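Local atomic coordinates of esterase family protein (PDB entry 7L0A), a protein that probably hydrolyses S-formylglutathione to formate and glutathione, acting as a serine-dependent carboxylic ester hydrolase of the esterase D family. Residues M9-L14 / N26-L31; K148-S153 / K252-W257; P203-M208 / I229-Q234. All coordinates share one frame; numbering follows the deposited sequence. Where two conformers were deposited one is given.

Interaction 1: residues M9-L14 / N26-L31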
loop_
_atom_site.group_PDB
_atom_site.type_symbol
_atom_site.label_atom_id
_atom_site.label_comp_id
_atom_site.label_asym_id
_atom_site.label_seq_id
_atom_site.Cartn_x
_atom_site.Cartn_y
_atom_site.Cartn_z
ATOM N N MET B 9 4.518 -3.330 12.643
ATOM C CA MET B 9 3.684 -3.472 11.478
ATOM C C MET B 9 3.601 -2.182 10.692
ATOM O O MET B 9 3.489 -1.102 11.295
ATOM C CB MET B 9 2.230 -3.860 11.870
ATOM C CG MET B 9 2.068 -5.094 12.693
ATOM S SD MET B 9 2.246 -6.590 11.708
ATOM C CE MET B 9 1.107 -6.272 10.441
ATOM N N ALA B 10 3.590 -2.301 9.358
ATOM C CA ALA B 10 3.248 -1.171 8.510
ATOM C C ALA B 10 1.746 -1.223 8.239
ATOM O O ALA B 10 1.201 -2.269 7.852
ATOM C CB ALA B 10 4.033 -1.186 7.214
ATOM N N TYR B 11 1.080 -0.097 8.449
ATOM C CA TYR B 11 -0.343 0.050 8.208
ATOM C C TYR B 11 -0.508 0.763 6.870
ATOM O O TYR B 11 0.002 1.869 6.699
ATOM C CB TYR B 11 -1.030 0.838 9.323
ATOM C CG TYR B 11 -2.537 0.824 9.105
ATOM C CD1 TYR B 11 -3.147 1.732 8.254
ATOM C CD2 TYR B 11 -3.324 -0.136 9.687
ATOM C CE1 TYR B 11 -4.507 1.698 8.044
ATOM C CE2 TYR B 11 -4.667 -0.177 9.474
ATOM C CZ TYR B 11 -5.258 0.731 8.654
ATOM O OH TYR B 11 -6.633 0.675 8.474
ATOM N N ILE B 12 -1.195 0.123 5.915
ATOM C CA ILE B 12 -1.272 0.623 4.545
ATOM C C ILE B 12 -2.721 0.779 4.126
ATOM O O ILE B 12 -3.524 -0.142 4.293
ATOM C CB ILE B 12 -0.511 -0.323 3.589
ATOM C CG1 ILE B 12 0.910 -0.554 4.098
ATOM C CG2 ILE B 12 -0.611 0.189 2.173
ATOM C CD1 ILE B 12 1.725 -1.496 3.239
ATOM N N SER B 13 -3.043 1.937 3.557
ATOM C CA SER B 13 -4.313 2.145 2.864
ATOM C C SER B 13 -4.031 2.342 1.380
ATOM O O SER B 13 -3.172 3.141 1.004
ATOM C CB SER B 13 -5.074 3.342 3.412
ATOM O OG SER B 13 -5.445 3.159 4.759
ATOM N N LEU B 14 -4.744 1.607 0.529
ATOM C CA LEU B 14 -4.526 1.670 -0.908
ATOM C C LEU B 14 -5.845 1.878 -1.636
ATOM O O LEU B 14 -6.802 1.139 -1.409
ATOM C CB LEU B 14 -3.839 0.365 -1.374
ATOM C CG LEU B 14 -3.336 0.190 -2.802
ATOM C CD1 LEU B 14 -2.167 -0.793 -2.774
ATOM C CD2 LEU B 14 -4.434 -0.291 -3.746
ATOM N N ASN B 26 -11.006 0.431 -2.363
ATOM C CA ASN B 26 -10.049 0.611 -1.275
ATOM C C ASN B 26 -9.651 -0.729 -0.676
ATOM O O ASN B 26 -10.482 -1.639 -0.539
ATOM C CB ASN B 26 -10.618 1.503 -0.167
ATOM C CG ASN B 26 -10.781 2.921 -0.598
ATOM O OD1 ASN B 26 -9.874 3.497 -1.160
ATOM N ND2 ASN B 26 -11.928 3.510 -0.320
ATOM N N LEU B 27 -8.379 -0.824 -0.290
ATOM C CA LEU B 27 -7.821 -1.975 0.384
ATOM C C LEU B 27 -7.103 -1.490 1.642
ATOM O O LEU B 27 -6.460 -0.442 1.642
ATOM C CB LEU B 27 -6.770 -2.753 -0.432
ATOM C CG LEU B 27 -7.003 -3.124 -1.859
ATOM C CD1 LEU B 27 -5.708 -3.740 -2.424
ATOM C CD2 LEU B 27 -8.153 -4.144 -1.979
ATOM N N THR B 28 -7.164 -2.287 2.698
ATOM C CA THR B 28 -6.283 -2.136 3.859
ATOM C C THR B 28 -5.311 -3.312 3.861
ATOM O O THR B 28 -5.722 -4.470 3.716
ATOM C CB THR B 28 -7.055 -2.087 5.178
ATOM O OG1 THR B 28 -8.017 -1.027 5.125
ATOM C CG2 THR B 28 -6.090 -1.860 6.378
ATOM N N VAL B 29 -4.027 -3.023 4.045
ATOM C CA VAL B 29 -2.973 -4.036 4.118
ATOM C C VAL B 29 -2.161 -3.737 5.366
ATOM O O VAL B 29 -1.709 -2.605 5.566
ATOM C CB VAL B 29 -2.082 -4.013 2.865
ATOM C CG1 VAL B 29 -0.920 -4.957 3.017
ATOM C CG2 VAL B 29 -2.916 -4.383 1.599
ATOM N N ILE B 30 -1.985 -4.741 6.226
ATOM C CA ILE B 30 -1.047 -4.610 7.343
ATOM C C ILE B 30 0.086 -5.589 7.062
ATOM O O ILE B 30 -0.142 -6.796 6.829
ATOM C CB ILE B 30 -1.705 -4.837 8.708
ATOM C CG1 ILE B 30 -2.399 -6.157 8.803
ATOM C CG2 ILE B 30 -2.622 -3.625 9.057
ATOM C CD1 ILE B 30 -3.094 -6.362 10.168
ATOM N N LEU B 31 1.294 -5.052 7.037
ATOM C CA LEU B 31 2.470 -5.759 6.545
ATOM C C LEU B 31 3.501 -5.812 7.643
ATOM O O LEU B 31 4.083 -4.761 7.974
ATOM C CB LEU B 31 3.023 -5.012 5.334
ATOM C CG LEU B 31 4.028 -5.702 4.444
ATOM C CD1 LEU B 31 3.344 -6.834 3.674
ATOM C CD2 LEU B 31 4.642 -4.715 3.481
HETATM O O HOH W 1 -7.661 1.608 5.132
#
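With CG anti to the backbone N (chi1 -173°), the side chain of Y11 starts beside its own carbonyl carbon, and on the partner strand T28 keeps CG2 likewise anti to N; the two side chains then cross obliquely, Y11 OH lying 3.3 Å from T28 CG2. Nearer the backbone the same ring meets I30, whose CG2 comes within 3.6 Å of Y11 CD2. M9 is bent at both chi2 and chi3, a curl that brings CE to 3.6 Å from I30 CB. Next to Y11, S13 and T28 are joined by one water, at 2.7 Å from S13 OG and 2.7 Å from T28 OG1. The water donates to the threonine hydroxyl, which also bonds to the carbonyl of E60.

Six backbone hydrogen bonds zip strands 9-14 and 26-31 together through the pairs A10-L31, I12-V29 and L14-L27. I12 N to V29 O is short (2.8 Å) but the most bent, 138° at the hydrogen, and I12 CB sits 3.2 Å from V29 O, a tight spot in the ladder. Helix 69-75 touches the face carrying Y11 and I30, through E70, and helix 99-113 packs on the face carrying L14 and L27. Residues Y11 to L14 also pair with an antiparallel strand of the second subunit, where I12 packs on I12 of that chain. The geometry is that of an antiparallel beta hairpin at one end of the alpha/beta-hydrolase sheet, which here runs on across the dimer interface.

Interaction 2: residues K148-S153 / K252-W257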
loop_
_atom_site.group_PDB
_atom_site.type_symbol
_atom_site.label_atom_id
_atom_site.label_comp_id
_atom_site.label_asym_id
_atom_site.label_seq_id
_atom_site.Cartn_x
_atom_site.Cartn_y
_atom_site.Cartn_z
ATOM N N LYS B 148 -5.415 -23.075 4.468
ATOM C CA LYS B 148 -6.324 -23.046 5.606
ATOM C C LYS B 148 -7.390 -21.997 5.324
ATOM O O LYS B 148 -7.092 -20.952 4.734
ATOM C CB LYS B 148 -5.620 -22.719 6.914
ATOM C CG LYS B 148 -4.507 -23.700 7.248
ATOM C CD LYS B 148 -3.841 -23.343 8.563
ATOM C CE LYS B 148 -2.605 -24.199 8.772
ATOM N NZ LYS B 148 -2.158 -24.191 10.190
ATOM N N ALA B 149 -8.616 -22.268 5.773
ATOM C CA ALA B 149 -9.775 -21.399 5.576
ATOM C C ALA B 149 -10.595 -21.385 6.855
ATOM O O ALA B 149 -10.819 -22.445 7.458
ATOM C CB ALA B 149 -10.636 -21.914 4.394
ATOM N N VAL B 150 -11.056 -20.205 7.254
ATOM C CA VAL B 150 -11.773 -20.007 8.504
ATOM C C VAL B 150 -13.071 -19.244 8.246
ATOM O O VAL B 150 -13.128 -18.003 8.310
ATOM C CB VAL B 150 -10.909 -19.245 9.528
ATOM C CG1 VAL B 150 -11.649 -19.117 10.842
ATOM C CG2 VAL B 150 -9.568 -19.934 9.747
ATOM N N PRO B 151 -14.169 -19.946 7.975
ATOM C CA PRO B 151 -15.481 -19.282 7.912
ATOM C C PRO B 151 -16.006 -18.983 9.310
ATOM O O PRO B 151 -16.080 -19.878 10.157
ATOM C CB PRO B 151 -16.381 -20.316 7.195
ATOM C CG PRO B 151 -15.454 -21.307 6.617
ATOM C CD PRO B 151 -14.237 -21.339 7.508
ATOM N N LEU B 152 -16.382 -17.733 9.532
ATOM C CA LEU B 152 -16.898 -17.238 10.804
ATOM C C LEU B 152 -18.362 -16.874 10.613
ATOM O O LEU B 152 -18.687 -16.052 9.750
ATOM C CB LEU B 152 -16.120 -16.002 11.261
ATOM C CG LEU B 152 -14.614 -16.139 11.453
ATOM C CD1 LEU B 152 -14.084 -14.748 11.846
ATOM C CD2 LEU B 152 -14.280 -17.152 12.487
ATOM N N SER B 153 -19.236 -17.424 11.443
ATOM C CA SER B 153 -20.649 -17.057 11.424
ATOM C C SER B 153 -21.176 -17.003 9.991
ATOM O O SER B 153 -21.860 -16.043 9.597
ATOM C CB SER B 153 -20.859 -15.705 12.108
ATOM O OG SER B 153 -20.170 -15.671 13.353
ATOM N N LYS B 252 -8.909 -13.591 16.733
ATOM C CA LYS B 252 -7.703 -13.840 17.511
ATOM C C LYS B 252 -7.378 -15.327 17.551
ATOM O O LYS B 252 -6.234 -15.733 17.323
ATOM C CB LYS B 252 -7.861 -13.274 18.922
ATOM C CG LYS B 252 -6.681 -13.519 19.866
ATOM C CD LYS B 252 -7.052 -13.070 21.278
ATOM C CE LYS B 252 -6.025 -13.511 22.315
ATOM N NZ LYS B 252 -4.709 -12.880 22.060
ATOM N N ARG B 253 -8.386 -16.164 17.835
ATOM C CA ARG B 253 -8.188 -17.610 17.857
ATOM C C ARG B 253 -7.789 -18.131 16.490
ATOM O O ARG B 253 -6.881 -18.965 16.372
ATOM C CB ARG B 253 -9.458 -18.283 18.371
ATOM C CG ARG B 253 -9.567 -19.748 18.083
ATOM C CD ARG B 253 -8.600 -20.567 18.931
ATOM N NE ARG B 253 -8.648 -21.967 18.500
ATOM C CZ ARG B 253 -7.582 -22.704 18.223
ATOM N NH1 ARG B 253 -6.365 -22.199 18.344
ATOM N NH2 ARG B 253 -7.744 -23.958 17.835
ATOM N N ALA B 254 -8.452 -17.626 15.445
ATOM C CA ALA B 254 -8.176 -18.071 14.093
ATOM C C ALA B 254 -6.737 -17.787 13.682
ATOM O O ALA B 254 -6.097 -18.626 13.043
ATOM C CB ALA B 254 -9.142 -17.403 13.130
ATOM N N ILE B 255 -6.207 -16.622 14.044
ATOM C CA ILE B 255 -4.853 -16.271 13.631
ATOM C C ILE B 255 -3.847 -17.159 14.328
ATOM O O ILE B 255 -2.907 -17.649 13.701
ATOM C CB ILE B 255 -4.595 -14.775 13.890
ATOM C CG1 ILE B 255 -5.301 -13.946 12.802
ATOM C CG2 ILE B 255 -3.088 -14.472 13.888
ATOM C CD1 ILE B 255 -5.317 -12.455 13.054
ATOM N N THR B 256 -4.040 -17.413 15.626
ATOM C CA THR B 256 -3.167 -18.360 16.320
ATOM C C THR B 256 -3.190 -19.734 15.651
ATOM O O THR B 256 -2.142 -20.362 15.440
ATOM C CB THR B 256 -3.575 -18.471 17.779
ATOM O OG1 THR B 256 -3.511 -17.171 18.380
ATOM C CG2 THR B 256 -2.645 -19.429 18.506
ATOM N N TRP B 257 -4.381 -20.209 15.288
ATOM C CA TRP B 257 -4.520 -21.511 14.639
ATOM C C TRP B 257 -3.855 -21.524 13.270
ATOM O O TRP B 257 -3.188 -22.509 12.907
ATOM C CB TRP B 257 -6.008 -21.846 14.561
ATOM C CG TRP B 257 -6.347 -23.088 13.808
ATOM C CD1 TRP B 257 -6.365 -24.363 14.299
ATOM C CD2 TRP B 257 -6.751 -23.182 12.439
ATOM N NE1 TRP B 257 -6.735 -25.248 13.307
ATOM C CE2 TRP B 257 -6.987 -24.541 12.160
ATOM C CE3 TRP B 257 -6.944 -22.244 11.421
ATOM C CZ2 TRP B 257 -7.385 -24.985 10.905
ATOM C CZ3 TRP B 257 -7.369 -22.692 10.182
ATOM C CH2 TRP B 257 -7.579 -24.046 9.932
#
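Strand 148-152 and helix segment 252-257 run almost antiparallel, at 170°, with their axes 9.9 Å apart, so that V150 and K148 meet A254 and W257 as helix packs on sheet. The fold is that of an alpha/beta hydrolase: the strand lies inside the parallel part of the central sheet, between strands 123-128 and 204-210, and helix 244-259, the last of the chain, rests against it.

V150 carries the apolar half of the contact and divides its two methyls between two helix residues. CG1 approaches A254 CB to 3.8 Å, where the small alanine lets the helix backbone come near the sheet. CG2 reaches W257 CZ3 at 3.6 Å, obliquely to the ring. W257 CG stands anti to the backbone N (chi1 174°), and from there the indole reaches across to the strand; the tryptophan and valine side chains run past each other in opposite directions.

K148, two residues before V150 in the strand, crosses the same indole. Its CB lies 3.7 Å from W257 CZ3, and beyond CG the extended chain carries CD over one face of the six-membered ring, 4.2 Å from the centroid and 24° off the normal, a CH-pi contact. The indole nitrogen is held as well, since W257 NE1 donates to Q234 OE1. On the helix itself, the guanidinium of R253 has W257 CB against one face, offset toward its rim, and forms a salt bridge with E236. The ammonium group of K148 bonds to the carbonyl oxygen of M258; to the preceding carbonyl it makes just a weak bond, with K148 NZ 3.4 Å from W257 O.

Interaction 3: residues P203-M208 / I229-Q234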
loop_
_atom_site.group_PDB
_atom_site.type_symbol
_atom_site.label_atom_id
_atom_site.label_comp_id
_atom_site.label_asym_id
_atom_site.label_seq_id
_atom_site.Cartn_x
_atom_site.Cartn_y
_atom_site.Cartn_z
ATOM N N PRO B 203 -8.781 -26.864 1.700
ATOM C CA PRO B 203 -7.956 -26.336 2.801
ATOM C C PRO B 203 -8.385 -26.934 4.134
ATOM O O PRO B 203 -9.528 -27.337 4.331
ATOM C CB PRO B 203 -8.216 -24.831 2.766
ATOM C CG PRO B 203 -8.760 -24.550 1.374
ATOM C CD PRO B 203 -9.500 -25.796 0.970
ATOM N N LYS B 204 -7.449 -26.952 5.088
ATOM C CA LYS B 204 -7.842 -27.248 6.462
ATOM C C LYS B 204 -8.876 -26.210 6.907
ATOM O O LYS B 204 -8.700 -25.004 6.693
ATOM C CB LYS B 204 -6.620 -27.242 7.373
ATOM C CG LYS B 204 -6.778 -28.031 8.662
ATOM C CD LYS B 204 -5.438 -28.203 9.376
ATOM C CE LYS B 204 -5.642 -28.709 10.797
ATOM N NZ LYS B 204 -4.366 -28.849 11.538
ATOM N N LEU B 205 -9.967 -26.682 7.515
ATOM C CA LEU B 205 -11.101 -25.846 7.873
ATOM C C LEU B 205 -11.220 -25.662 9.378
ATOM O O LEU B 205 -11.239 -26.647 10.137
ATOM C CB LEU B 205 -12.392 -26.470 7.345
ATOM C CG LEU B 205 -12.553 -26.527 5.839
ATOM C CD1 LEU B 205 -13.796 -27.368 5.515
ATOM C CD2 LEU B 205 -12.684 -25.137 5.259
ATOM N N LEU B 206 -11.332 -24.397 9.801
ATOM C CA LEU B 206 -11.731 -24.037 11.157
ATOM C C LEU B 206 -13.006 -23.218 11.011
ATOM O O LEU B 206 -12.979 -22.117 10.450
ATOM C CB LEU B 206 -10.631 -23.264 11.889
ATOM C CG LEU B 206 -11.086 -22.691 13.219
ATOM C CD1 LEU B 206 -11.468 -23.753 14.204
ATOM C CD2 LEU B 206 -9.969 -21.794 13.767
ATOM N N ILE B 207 -14.128 -23.778 11.460
ATOM C CA ILE B 207 -15.430 -23.135 11.334
ATOM C C ILE B 207 -15.876 -22.700 12.713
ATOM O O ILE B 207 -15.841 -23.491 13.656
ATOM C CB ILE B 207 -16.456 -24.089 10.679
ATOM C CG1 ILE B 207 -15.947 -24.504 9.300
ATOM C CG2 ILE B 207 -17.830 -23.455 10.644
ATOM C CD1 ILE B 207 -16.742 -25.626 8.652
ATOM N N MET B 208 -16.278 -21.439 12.848
ATOM C CA MET B 208 -16.625 -20.890 14.159
ATOM C C MET B 208 -17.948 -20.139 14.063
ATOM O O MET B 208 -18.233 -19.466 13.065
ATOM C CB MET B 208 -15.521 -19.956 14.705
ATOM C CG MET B 208 -14.114 -20.429 14.410
ATOM S SD MET B 208 -12.830 -19.355 15.172
ATOM C CE MET B 208 -13.008 -19.865 16.856
ATOM N N ILE B 229 -19.999 -36.638 4.809
ATOM C CA ILE B 229 -19.231 -36.898 3.598
ATOM C C ILE B 229 -17.725 -36.923 3.861
ATOM O O ILE B 229 -16.926 -36.886 2.921
ATOM C CB ILE B 229 -19.583 -35.904 2.488
ATOM C CG1 ILE B 229 -19.327 -34.478 2.943
ATOM C CG2 ILE B 229 -21.051 -36.063 2.054
ATOM C CD1 ILE B 229 -19.212 -33.530 1.802
ATOM N N ASN B 230 -17.324 -36.995 5.126
ATOM C CA ASN B 230 -15.941 -37.268 5.521
ATOM C C ASN B 230 -14.975 -36.174 5.077
ATOM O O ASN B 230 -13.826 -36.452 4.720
ATOM C CB ASN B 230 -15.465 -38.625 4.997
ATOM C CG ASN B 230 -14.205 -39.096 5.669
ATOM O OD1 ASN B 230 -13.988 -38.862 6.860
ATOM N ND2 ASN B 230 -13.338 -39.738 4.894
ATOM N N VAL B 231 -15.399 -34.913 5.146
ATOM C CA VAL B 231 -14.523 -33.783 4.929
ATOM C C VAL B 231 -14.015 -33.319 6.293
ATOM O O VAL B 231 -14.847 -33.013 7.160
ATOM C CB VAL B 231 -15.232 -32.645 4.196
ATOM C CG1 VAL B 231 -14.354 -31.419 4.090
ATOM C CG2 VAL B 231 -15.641 -33.104 2.802
ATOM N N PRO B 232 -12.720 -33.277 6.526
ATOM C CA PRO B 232 -12.237 -32.915 7.865
ATOM C C PRO B 232 -12.453 -31.445 8.177
ATOM O O PRO B 232 -12.417 -30.577 7.299
ATOM C CB PRO B 232 -10.751 -33.294 7.818
ATOM C CG PRO B 232 -10.377 -33.309 6.407
ATOM C CD PRO B 232 -11.630 -33.679 5.610
ATOM N N TYR B 233 -12.709 -31.173 9.460
ATOM C CA TYR B 233 -12.832 -29.804 9.908
ATOM C C TYR B 233 -12.687 -29.760 11.420
ATOM O O TYR B 233 -12.795 -30.788 12.102
ATOM C CB TYR B 233 -14.183 -29.190 9.520
ATOM C CG TYR B 233 -15.317 -29.893 10.239
ATOM C CD1 TYR B 233 -15.857 -31.064 9.737
ATOM C CD2 TYR B 233 -15.834 -29.400 11.437
ATOM C CE1 TYR B 233 -16.855 -31.713 10.398
ATOM C CE2 TYR B 233 -16.847 -30.057 12.093
ATOM C CZ TYR B 233 -17.354 -31.226 11.564
ATOM O OH TYR B 233 -18.383 -31.909 12.208
ATOM N N GLN B 234 -12.454 -28.558 11.925
ATOM C CA GLN B 234 -12.606 -28.237 13.336
ATOM C C GLN B 234 -13.730 -27.231 13.474
ATOM O O GLN B 234 -13.818 -26.285 12.682
ATOM C CB GLN B 234 -11.325 -27.650 13.921
ATOM C CG GLN B 234 -10.219 -28.664 13.999
ATOM C CD GLN B 234 -8.903 -28.034 14.360
ATOM O OE1 GLN B 234 -7.990 -27.983 13.534
ATOM N NE2 GLN B 234 -8.796 -27.532 15.584
HETATM O O HOH W 2 -8.971 -28.309 10.818
HETATM O O HOH W 3 -9.947 -29.706 7.745
#
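L205 and Y233 meet CB to CB at 3.9 Å, and close by, two straight backbone bonds clamp Q234 to strand 204-208. Q234 N donates to L205 O at 2.9 Å, and I207 N to Q234 O at 2.8 Å with 175° at the hydrogen, so that Q234 and L206 form a parallel bridge, with L206 CD1 packed 3.9 Å from Q234 CB. L205, itself buried, rests CD1 against P232 O and, more distantly, V231 CG1, while helix 216-228 packs against I207, V231 and Y233.

Toward solvent the contact is looser. K204 CE merely approaches Q234 OE1, at 3.7 Å, and two waters add further links. One donates both to L205 O and to Q234 OE1, an oxygen also engaged by the indole of W257; a second lies between L205 N, whose hydrogen it accepts at 3.0 Å, and P232 O, to which it gives a weak bond. Before Y233 the chain leads off to N230, the positive-phi residue of a Schellman motif ending helix 216-228. Strand, helix, turn and returning edge strand 234-238 make a beta-alpha-beta crossover, the unit from which the parallel part of an alpha/beta-hydrolase sheet is built.

All three contacts reach the same eight-stranded sheet. Interactions 1 and 3 lie towards its two ends, on opposite sides of the chain's centre, with centres 30 Å apart. Interaction 2 falls between them, its centre 20 Å from that of interaction 1 and 11 Å from that of interaction 3. Interactions 2 and 3 touch directly because strands 148-152 and 204-210 are neighbours: A149 N lies 2.9 Å from K204 O and S153 N 2.8 Å from M208 O, both probable hydrogen bonds. The predicted charge-relay residues S129, D213 and H242 belong to none of the contacts. The side chain of I207 is about 11 Å from that of D213; interaction 1 lies away from these residues, at the boundary with the second subunit.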